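PDB 5JLD: arginyl-tRNA synthetase, putative, which probably catalyses the ATP-dependent attachment of L-arginine to tRNA(Arg), releasing AMP and diphosphate, as a class I aminoacyl-tRNA synthetase of the malaria parasite. Local coordinates for residues E31-T36 and C47-N52; K12-I17 and T80-I85; I448-L453 and L585-I590. One frame throughout, in Å; residues are numbered along the deposited sequence.

Contact 1 (E31-T36 and C47-N52); sequences EDAIVT and CNNAIN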
loop_
_atom_site.group_PDB
_atom_site.type_symbol
_atom_site.label_atom_id
_atom_site.label_comp_id
_atom_site.label_asym_id
_atom_site.label_seq_id
_atom_site.Cartn_x
_atom_site.Cartn_y
_atom_site.Cartn_z
ATOM N N GLU A 31 -15.440 -27.534 4.308
ATOM C CA GLU A 31 -14.306 -27.473 3.401
ATOM C C GLU A 31 -14.391 -26.169 2.612
ATOM O O GLU A 31 -15.175 -26.050 1.671
ATOM C CB GLU A 31 -14.297 -28.701 2.467
ATOM C CG GLU A 31 -13.214 -28.696 1.375
ATOM C CD GLU A 31 -11.831 -29.035 1.905
ATOM O OE1 GLU A 31 -11.736 -29.753 2.923
ATOM O OE2 GLU A 31 -10.833 -28.560 1.321
ATOM N N ASP A 32 -13.603 -25.181 3.017
ATOM C CA ASP A 32 -13.627 -23.887 2.357
ATOM C C ASP A 32 -12.801 -23.956 1.081
ATOM O O ASP A 32 -11.621 -24.312 1.112
ATOM C CB ASP A 32 -13.105 -22.792 3.287
ATOM C CG ASP A 32 -13.412 -21.398 2.771
ATOM O OD1 ASP A 32 -12.585 -20.836 2.022
ATOM O OD2 ASP A 32 -14.485 -20.862 3.120
ATOM N N ALA A 33 -13.438 -23.639 -0.041
ATOM C CA ALA A 33 -12.775 -23.705 -1.336
ATOM C C ALA A 33 -11.670 -22.669 -1.406
ATOM O O ALA A 33 -11.854 -21.526 -0.997
ATOM C CB ALA A 33 -13.767 -23.493 -2.466
ATOM N N ILE A 34 -10.516 -23.079 -1.911
ATOM C CA ILE A 34 -9.440 -22.136 -2.146
ATOM C C ILE A 34 -9.095 -22.130 -3.630
ATOM O O ILE A 34 -8.954 -23.178 -4.263
ATOM C CB ILE A 34 -8.194 -22.451 -1.303
ATOM C CG1 ILE A 34 -8.533 -22.344 0.188
ATOM C CG2 ILE A 34 -7.074 -21.489 -1.652
ATOM C CD1 ILE A 34 -7.341 -22.547 1.115
ATOM N N VAL A 35 -8.980 -20.928 -4.169
ATOM C CA VAL A 35 -8.744 -20.718 -5.576
ATOM C C VAL A 35 -7.451 -19.936 -5.774
ATOM O O VAL A 35 -7.211 -18.920 -5.116
ATOM C CB VAL A 35 -9.951 -19.989 -6.214
ATOM C CG1 VAL A 35 -9.594 -19.389 -7.581
ATOM C CG2 VAL A 35 -11.108 -20.959 -6.321
ATOM N N THR A 36 -6.606 -20.450 -6.657
ATOM C CA THR A 36 -5.370 -19.785 -7.042
ATOM C C THR A 36 -5.302 -19.621 -8.550
ATOM O O THR A 36 -6.240 -19.961 -9.270
ATOM C CB THR A 36 -4.112 -20.570 -6.600
ATOM O OG1 THR A 36 -4.040 -21.796 -7.336
ATOM C CG2 THR A 36 -4.125 -20.859 -5.109
ATOM N N CYS A 47 -8.199 -24.878 -8.563
ATOM C CA CYS A 47 -8.701 -25.190 -7.235
ATOM C C CYS A 47 -8.171 -26.545 -6.807
ATOM O O CYS A 47 -8.241 -27.519 -7.561
ATOM C CB CYS A 47 -10.227 -25.173 -7.204
ATOM S SG CYS A 47 -10.922 -25.861 -5.674
ATOM N N ASN A 48 -7.637 -26.605 -5.592
ATOM C CA ASN A 48 -6.891 -27.766 -5.137
ATOM C C ASN A 48 -7.611 -28.611 -4.092
ATOM O O ASN A 48 -7.048 -29.603 -3.599
ATOM C CB ASN A 48 -5.529 -27.317 -4.588
ATOM C CG ASN A 48 -4.494 -27.145 -5.688
ATOM O OD1 ASN A 48 -4.679 -26.362 -6.613
ATOM N ND2 ASN A 48 -3.409 -27.897 -5.600
ATOM N N ASN A 49 -8.868 -28.269 -3.806
ATOM C CA ASN A 49 -9.565 -28.841 -2.647
ATOM C C ASN A 49 -9.800 -30.336 -2.714
ATOM O O ASN A 49 -9.905 -30.991 -1.670
ATOM C CB ASN A 49 -10.896 -28.126 -2.422
ATOM C CG ASN A 49 -10.710 -26.754 -1.806
ATOM O OD1 ASN A 49 -10.432 -25.788 -2.512
ATOM N ND2 ASN A 49 -10.833 -26.664 -0.485
ATOM N N ALA A 50 -9.842 -30.894 -3.921
ATOM C CA ALA A 50 -10.018 -32.334 -4.061
ATOM C C ALA A 50 -8.892 -33.086 -3.364
ATOM O O ALA A 50 -9.097 -34.172 -2.835
ATOM C CB ALA A 50 -10.089 -32.742 -5.538
ATOM N N ILE A 51 -7.699 -32.501 -3.363
ATOM C CA ILE A 51 -6.536 -33.180 -2.797
ATOM C C ILE A 51 -6.706 -33.289 -1.277
ATOM O O ILE A 51 -6.554 -34.366 -0.694
ATOM C CB ILE A 51 -5.240 -32.451 -3.185
ATOM C CG1 ILE A 51 -5.076 -32.529 -4.710
ATOM C CG2 ILE A 51 -4.023 -33.066 -2.473
ATOM C CD1 ILE A 51 -3.936 -31.710 -5.278
ATOM N N ASN A 52 -7.107 -32.195 -0.653
ATOM C CA ASN A 52 -7.367 -32.214 0.785
ATOM C C ASN A 52 -8.577 -33.074 1.174
ATOM O O ASN A 52 -8.556 -33.764 2.201
ATOM C CB ASN A 52 -7.528 -30.787 1.294
ATOM C CG ASN A 52 -6.186 -30.086 1.446
ATOM O OD1 ASN A 52 -5.133 -30.665 1.142
ATOM N ND2 ASN A 52 -6.211 -28.837 1.904
#
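The carboxamide of N49 takes part in each of the three hydrogen bonds between E31-T36 and C47-N52. Its OD1 accepts the backbone N-H of I34, with I34 N 2.8 Å from N49 OD1; the bond is nearly straight and meets OD1 in the carbonyl plane, on a lone pair. ND2 spends its hydrogens on two acceptors. E31 OE2 lies 2.6 Å from N49 ND2 and close to the amide plane, and offers the anti lone pair, the one turned away from OE1. D32 O, 3.0 Å from N49 ND2, is approached from above its carbonyl plane. With both ends of the amide bonded, its flip is fixed: I34 supplies a donor and D32 an acceptor, so OD1 and ND2 could not trade places without losing these bonds.

Torsions bring the two side chains together. CG of N49 is anti to its carbonyl carbon, beside the backbone N (chi1 -75°). CG of E31 is anti to its backbone N (chi1 175°) and the chain bends at chi2, so that the glutamate and N49 slide past each other in opposite directions, carboxylate and amide planes almost perpendicular at 83°. CA of A33 packs against N49 OD1 at 3.3 Å. Beyond the amide, I34 O receives a CA-H...O contact from C47 CA at 3.6 Å, and C47 SG takes a weak hydrogen bond from N49 N at the first turn of helix 49-57.

Q19 of helix 10-25 steadies the loop behind this network, bonding to E31 O and A33 N. The same helix covers V35, C47 and N49 through I14, F18 and I22, while A50 faces helix 66-75; the contact thus joins edge strand 35-37 to the start of helix 49-57, directly after strand 45-47, in the N-terminal domain.

Contact 2 (K12-I17 and T80-I85); sequences KKIKTI and TIFEEI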
loop_
_atom_site.group_PDB
_atom_site.type_symbol
_atom_site.label_atom_id
_atom_site.label_comp_id
_atom_site.label_asym_id
_atom_site.label_seq_id
_atom_site.Cartn_x
_atom_site.Cartn_y
_atom_site.Cartn_z
ATOM N N LYS A 12 -13.165 -14.483 -6.481
ATOM C CA LYS A 12 -14.266 -14.735 -5.539
ATOM C C LYS A 12 -15.423 -15.409 -6.239
ATOM O O LYS A 12 -16.101 -16.266 -5.666
ATOM C CB LYS A 12 -14.767 -13.434 -4.886
ATOM C CG LYS A 12 -14.033 -13.008 -3.628
ATOM C CD LYS A 12 -14.752 -11.809 -2.954
ATOM C CE LYS A 12 -15.918 -12.260 -2.083
ATOM N NZ LYS A 12 -15.434 -12.726 -0.758
ATOM N N LYS A 13 -15.649 -15.000 -7.483
ATOM C CA LYS A 13 -16.660 -15.616 -8.338
ATOM C C LYS A 13 -16.407 -17.129 -8.507
ATOM O O LYS A 13 -17.287 -17.988 -8.259
ATOM C CB LYS A 13 -16.670 -14.918 -9.697
ATOM C CG LYS A 13 -17.761 -15.404 -10.631
ATOM C CD LYS A 13 -17.756 -14.659 -11.959
ATOM C CE LYS A 13 -19.053 -14.940 -12.712
ATOM N NZ LYS A 13 -19.209 -14.123 -13.945
ATOM N N ILE A 14 -15.185 -17.444 -8.909
ATOM C CA ILE A 14 -14.781 -18.829 -9.138
ATOM C C ILE A 14 -14.743 -19.629 -7.827
ATOM O O ILE A 14 -15.187 -20.802 -7.775
ATOM C CB ILE A 14 -13.421 -18.886 -9.824
ATOM C CG1 ILE A 14 -13.542 -18.407 -11.280
ATOM C CG2 ILE A 14 -12.852 -20.276 -9.735
ATOM C CD1 ILE A 14 -12.234 -18.506 -12.092
ATOM N N LYS A 15 -14.240 -18.981 -6.771
ATOM C CA LYS A 15 -14.232 -19.593 -5.440
ATOM C C LYS A 15 -15.634 -20.017 -5.064
ATOM O O LYS A 15 -15.842 -21.135 -4.595
ATOM C CB LYS A 15 -13.669 -18.640 -4.370
ATOM C CG LYS A 15 -13.515 -19.306 -3.011
ATOM C CD LYS A 15 -13.219 -18.305 -1.891
ATOM C CE LYS A 15 -13.539 -18.915 -0.517
ATOM N NZ LYS A 15 -14.925 -19.505 -0.463
ATOM N N THR A 16 -16.598 -19.126 -5.284
ATOM C CA THR A 16 -17.997 -19.455 -5.001
ATOM C C THR A 16 -18.503 -20.634 -5.859
ATOM O O THR A 16 -19.124 -21.572 -5.341
ATOM C CB THR A 16 -18.912 -18.240 -5.226
ATOM O OG1 THR A 16 -18.563 -17.213 -4.293
ATOM C CG2 THR A 16 -20.385 -18.631 -5.023
ATOM N N ILE A 17 -18.236 -20.596 -7.162
ATOM C CA ILE A 17 -18.643 -21.728 -8.015
ATOM C C ILE A 17 -18.120 -23.097 -7.483
ATOM O O ILE A 17 -18.884 -24.091 -7.328
ATOM C CB ILE A 17 -18.187 -21.478 -9.469
ATOM C CG1 ILE A 17 -19.013 -20.329 -10.068
ATOM C CG2 ILE A 17 -18.249 -22.783 -10.339
ATOM C CD1 ILE A 17 -18.471 -19.798 -11.363
ATOM N N THR A 80 -21.009 -21.593 -18.308
ATOM C CA THR A 80 -20.659 -21.251 -19.679
ATOM C C THR A 80 -19.456 -20.315 -19.727
ATOM O O THR A 80 -18.833 -20.173 -20.772
ATOM C CB THR A 80 -21.831 -20.591 -20.435
ATOM O OG1 THR A 80 -22.208 -19.374 -19.782
ATOM C CG2 THR A 80 -23.033 -21.530 -20.493
ATOM N N ILE A 81 -19.115 -19.681 -18.605
ATOM C CA ILE A 81 -17.970 -18.765 -18.603
ATOM C C ILE A 81 -16.641 -19.511 -18.573
ATOM O O ILE A 81 -15.578 -18.930 -18.797
ATOM C CB ILE A 81 -18.026 -17.789 -17.423
ATOM C CG1 ILE A 81 -17.826 -18.528 -16.101
ATOM C CG2 ILE A 81 -19.358 -17.038 -17.431
ATOM C CD1 ILE A 81 -17.598 -17.599 -14.942
ATOM N N PHE A 82 -16.704 -20.804 -18.286
ATOM C CA PHE A 82 -15.536 -21.665 -18.369
ATOM C C PHE A 82 -15.417 -22.229 -19.778
ATOM O O PHE A 82 -16.283 -22.981 -20.222
ATOM C CB PHE A 82 -15.627 -22.808 -17.358
ATOM C CG PHE A 82 -15.549 -22.364 -15.939
ATOM C CD1 PHE A 82 -14.913 -21.179 -15.609
ATOM C CD2 PHE A 82 -16.119 -23.125 -14.932
ATOM C CE1 PHE A 82 -14.839 -20.752 -14.285
ATOM C CE2 PHE A 82 -16.054 -22.712 -13.608
ATOM C CZ PHE A 82 -15.408 -21.517 -13.285
ATOM N N GLU A 83 -14.358 -21.856 -20.485
ATOM C CA GLU A 83 -14.103 -22.432 -21.804
ATOM C C GLU A 83 -13.622 -23.863 -21.647
ATOM O O GLU A 83 -13.865 -24.723 -22.494
ATOM C CB GLU A 83 -13.071 -21.607 -22.566
ATOM C CG GLU A 83 -12.429 -22.325 -23.753
ATOM C CD GLU A 83 -11.184 -21.612 -24.230
ATOM O OE1 GLU A 83 -11.321 -20.491 -24.773
ATOM O OE2 GLU A 83 -10.072 -22.156 -24.047
ATOM N N GLU A 84 -12.938 -24.110 -20.539
ATOM C CA GLU A 84 -12.388 -25.419 -20.255
ATOM C C GLU A 84 -12.265 -25.620 -18.748
ATOM O O GLU A 84 -11.982 -24.681 -18.003
ATOM C CB GLU A 84 -11.031 -25.576 -20.943
ATOM C CG GLU A 84 -10.101 -26.585 -20.311
ATOM C CD GLU A 84 -8.751 -26.620 -21.000
ATOM O OE1 GLU A 84 -8.685 -26.203 -22.176
ATOM O OE2 GLU A 84 -7.755 -27.032 -20.363
ATOM N N ILE A 85 -12.505 -26.850 -18.313
ATOM C CA ILE A 85 -12.316 -27.238 -16.933
ATOM C C ILE A 85 -11.773 -28.669 -16.945
ATOM O O ILE A 85 -12.354 -29.562 -17.575
ATOM C CB ILE A 85 -13.622 -27.109 -16.134
ATOM C CG1 ILE A 85 -13.470 -27.724 -14.742
ATOM C CG2 ILE A 85 -14.795 -27.716 -16.920
ATOM C CD1 ILE A 85 -14.496 -27.240 -13.748
#
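I81 opens the contact from the side of T80-I85, pointing at helix 10-25. Its CG1 sits between the backbone N and the carbonyl carbon, the crowded position (chi1 68°), and the chain then extends so that CD1 reaches K13 tip to tip. The closest approach is 3.8 Å between I81 CD1 and K13 CE, so the methyl meets the aliphatic part of the lysine as well as lying near its nitrogen. K13 comes out to this point fully extended, with CG anti to the backbone N (chi1 -175°), and its ammonium forms a salt bridge with E8. I81 CD1 also lies 4.3 Å from I17 CD1, one helical turn beyond K13, and Y101 of helix 99-108 touches both I81 and K13.

F82 follows and sends its ring between I14 and I17. CG is anti to the carbonyl carbon (chi1 -67°), which carries the far end of the ring to the helix although the two CA atoms of I14 and F82 stay 9.7 Å apart. I14 CG1 comes to the ring edge, near its plane, at 4.0 Å from F82 CE1. On the other flank the branch methyl I17 CG2 stands 3.9 Å from F82 CE2 in an oblique approach, and V95 of strand 93-97 touches the same phenylalanine.

Past F82 the chain turns away at E83, where E83 and E84 both face K96 in a classic beta bulge. The contacts are mainly between carbons: helix 10-25 meets F82 of edge strand 82-86, and I81 just before it, through van der Waals and hydrophobic contact, with I14 and F82 buried and the charge of K13, beside I81 CD1, met by E8.

Contact 3 (I448-L453 and L585-I590); sequences IKYFDL and LGMKPI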
loop_
_atom_site.group_PDB
_atom_site.type_symbol
_atom_site.label_atom_id
_atom_site.label_comp_id
_atom_site.label_asym_id
_atom_site.label_seq_id
_atom_site.Cartn_x
_atom_site.Cartn_y
_atom_site.Cartn_z
ATOM N N ILE A 448 12.330 5.940 -7.762
ATOM C CA ILE A 448 12.510 5.628 -6.344
ATOM C C ILE A 448 11.297 4.892 -5.786
ATOM O O ILE A 448 11.430 3.834 -5.116
ATOM C CB ILE A 448 12.760 6.925 -5.508
ATOM C CG1 ILE A 448 14.157 7.493 -5.788
ATOM C CG2 ILE A 448 12.572 6.670 -4.014
ATOM C CD1 ILE A 448 14.508 8.723 -4.944
ATOM N N LYS A 449 10.111 5.443 -6.063
ATOM C CA LYS A 449 8.887 4.851 -5.514
ATOM C C LYS A 449 8.685 3.430 -6.013
ATOM O O LYS A 449 8.410 2.530 -5.207
ATOM C CB LYS A 449 7.653 5.706 -5.837
ATOM C CG LYS A 449 7.630 7.057 -5.105
ATOM C CD LYS A 449 6.293 7.744 -5.266
ATOM C CE LYS A 449 6.276 9.155 -4.661
ATOM N NZ LYS A 449 4.884 9.710 -4.755
ATOM N N TYR A 450 8.815 3.228 -7.330
ATOM C CA TYR A 450 8.642 1.884 -7.900
ATOM C C TYR A 450 9.672 0.902 -7.369
ATOM O O TYR A 450 9.322 -0.215 -6.983
ATOM C CB TYR A 450 8.730 1.880 -9.435
ATOM C CG TYR A 450 8.514 0.487 -9.992
ATOM C CD1 TYR A 450 7.228 -0.042 -10.099
ATOM C CD2 TYR A 450 9.589 -0.308 -10.391
ATOM C CE1 TYR A 450 7.011 -1.310 -10.590
ATOM C CE2 TYR A 450 9.386 -1.588 -10.890
ATOM C CZ TYR A 450 8.093 -2.082 -10.991
ATOM O OH TYR A 450 7.870 -3.348 -11.476
ATOM N N PHE A 451 10.935 1.321 -7.342
ATOM C CA PHE A 451 12.002 0.413 -6.955
ATOM C C PHE A 451 11.778 -0.012 -5.526
ATOM O O PHE A 451 12.053 -1.156 -5.176
ATOM C CB PHE A 451 13.384 1.041 -7.108
ATOM C CG PHE A 451 14.503 0.029 -7.180
ATOM C CD1 PHE A 451 14.723 -0.709 -8.342
ATOM C CD2 PHE A 451 15.336 -0.189 -6.088
ATOM C CE1 PHE A 451 15.765 -1.643 -8.417
ATOM C CE2 PHE A 451 16.377 -1.115 -6.152
ATOM C CZ PHE A 451 16.592 -1.846 -7.318
ATOM N N ASP A 452 11.262 0.887 -4.695
ATOM C CA ASP A 452 10.966 0.440 -3.341
ATOM C C ASP A 452 9.738 -0.485 -3.296
ATOM O O ASP A 452 9.789 -1.568 -2.717
ATOM C CB ASP A 452 10.753 1.626 -2.402
ATOM C CG ASP A 452 10.761 1.205 -0.943
ATOM O OD1 ASP A 452 9.799 0.500 -0.531
ATOM O OD2 ASP A 452 11.736 1.571 -0.222
ATOM N N LEU A 453 8.633 -0.058 -3.893
ATOM C CA LEU A 453 7.381 -0.797 -3.728
ATOM C C LEU A 453 7.392 -2.158 -4.430
ATOM O O LEU A 453 6.607 -3.024 -4.072
ATOM C CB LEU A 453 6.186 0.036 -4.218
ATOM C CG LEU A 453 5.906 1.298 -3.380
ATOM C CD1 LEU A 453 4.624 1.998 -3.830
ATOM C CD2 LEU A 453 5.840 0.964 -1.885
ATOM N N LEU A 585 0.611 3.695 -7.178
ATOM C CA LEU A 585 1.928 3.425 -6.605
ATOM C C LEU A 585 2.694 4.723 -6.362
ATOM O O LEU A 585 3.848 4.701 -5.935
ATOM C CB LEU A 585 2.724 2.495 -7.532
ATOM C CG LEU A 585 2.216 1.045 -7.595
ATOM C CD1 LEU A 585 2.842 0.325 -8.764
ATOM C CD2 LEU A 585 2.524 0.297 -6.300
ATOM N N GLY A 586 2.050 5.847 -6.663
ATOM C CA GLY A 586 2.641 7.162 -6.462
ATOM C C GLY A 586 3.491 7.651 -7.625
ATOM O O GLY A 586 4.229 8.632 -7.490
ATOM N N MET A 587 3.396 6.982 -8.776
ATOM C CA MET A 587 4.178 7.400 -9.936
ATOM C C MET A 587 3.385 8.409 -10.774
ATOM O O MET A 587 2.162 8.470 -10.688
ATOM C CB MET A 587 4.592 6.183 -10.778
ATOM C CG MET A 587 5.354 5.100 -10.000
ATOM S SD MET A 587 5.520 3.492 -10.846
ATOM C CE MET A 587 6.295 3.968 -12.393
ATOM N N LYS A 588 4.077 9.220 -11.560
ATOM C CA LYS A 588 3.402 10.147 -12.464
ATOM C C LYS A 588 3.597 9.758 -13.916
ATOM O O LYS A 588 4.705 9.861 -14.448
ATOM C CB LYS A 588 3.903 11.577 -12.264
ATOM C CG LYS A 588 3.579 12.173 -10.902
ATOM C CD LYS A 588 4.358 13.468 -10.718
ATOM C CE LYS A 588 3.761 14.324 -9.619
ATOM N NZ LYS A 588 4.523 15.588 -9.480
ATOM N N PRO A 589 2.518 9.310 -14.566
ATOM C CA PRO A 589 2.607 8.993 -15.994
ATOM C C PRO A 589 3.011 10.215 -16.812
ATOM O O PRO A 589 2.497 11.311 -16.568
ATOM C CB PRO A 589 1.187 8.526 -16.343
ATOM C CG PRO A 589 0.647 7.979 -15.042
ATOM C CD PRO A 589 1.222 8.917 -13.985
ATOM N N ILE A 590 3.954 10.013 -17.730
ATOM C CA ILE A 590 4.351 11.003 -18.723
ATOM C C ILE A 590 3.907 10.492 -20.091
ATOM O O ILE A 590 4.226 9.362 -20.471
ATOM C CB ILE A 590 5.876 11.238 -18.739
ATOM C CG1 ILE A 590 6.458 11.198 -17.317
ATOM C CG2 ILE A 590 6.216 12.536 -19.480
ATOM C CD1 ILE A 590 6.366 12.493 -16.573
#
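Packing is tightest where K449 and L453, one turn apart on helix 436-453, meet the backbone of L585 and G586. K449 runs out extended beyond CG, its methylenes lying along the glycine; CD is 3.2 Å from G586 O. The chain ends in a hydrogen bond, K449 NZ to G586 O at 3.0 Å, which arrives in the carbonyl plane on a lone pair. L266 O, outside the two segments, is the stronger acceptor for the same ammonium, which thus bonds to two backbone carbonyls. Glycine suits this place twice over: phi is positive (87°), and a beta carbon would collide with K449 CD. L453 slides past L585 in the opposite direction, and its CD1 touches both L585 CD2 at 3.7 Å and L585 O at 3.5 Å.

M587 makes the looser part. With CG anti to the carbonyl carbon (chi1 -55°) and chi2 extended (166°), M587 SD comes to 3.9 Å from Y450 CB and 5.1 Å from the centroid of the Y450 ring, an oblique Met-aromatic contact. Y450 OH bonds to N474. Beyond M587 the chain passes to earlier turns of the same helix, where K588 N bonds to S446, and exposed K588 forms a salt bridge with D267.

G586 closes helix 564-584 with a Schellman motif. The capped helix belongs to the DALR anticodon-binding domain, all-helical in arginyl-tRNA synthetases, here seated against the last turns of helix 436-453 in the class I catalytic domain.

Overall arrangement
Contacts 1 and 2 form one unit in the N-terminal domain: their centres lie 14 Å apart, and K15 and I14 of K12-I17 pack on D32, A33 and V35 of E31-T36. Along the chain contact 1 is nested inside the loop closed by contact 2. Both reach the same four-stranded antiparallel sheet, at its opposite edge strands, 35-37 and 82-86, with helix 10-25 common to their surroundings. Contact 3 comes later in series, its centre 36 Å from that of contact 1 and 34 Å from that of contact 2, and joins the catalytic and anticodon-binding domains. The first pair therefore builds one domain internally, whereas the third ties two regions together.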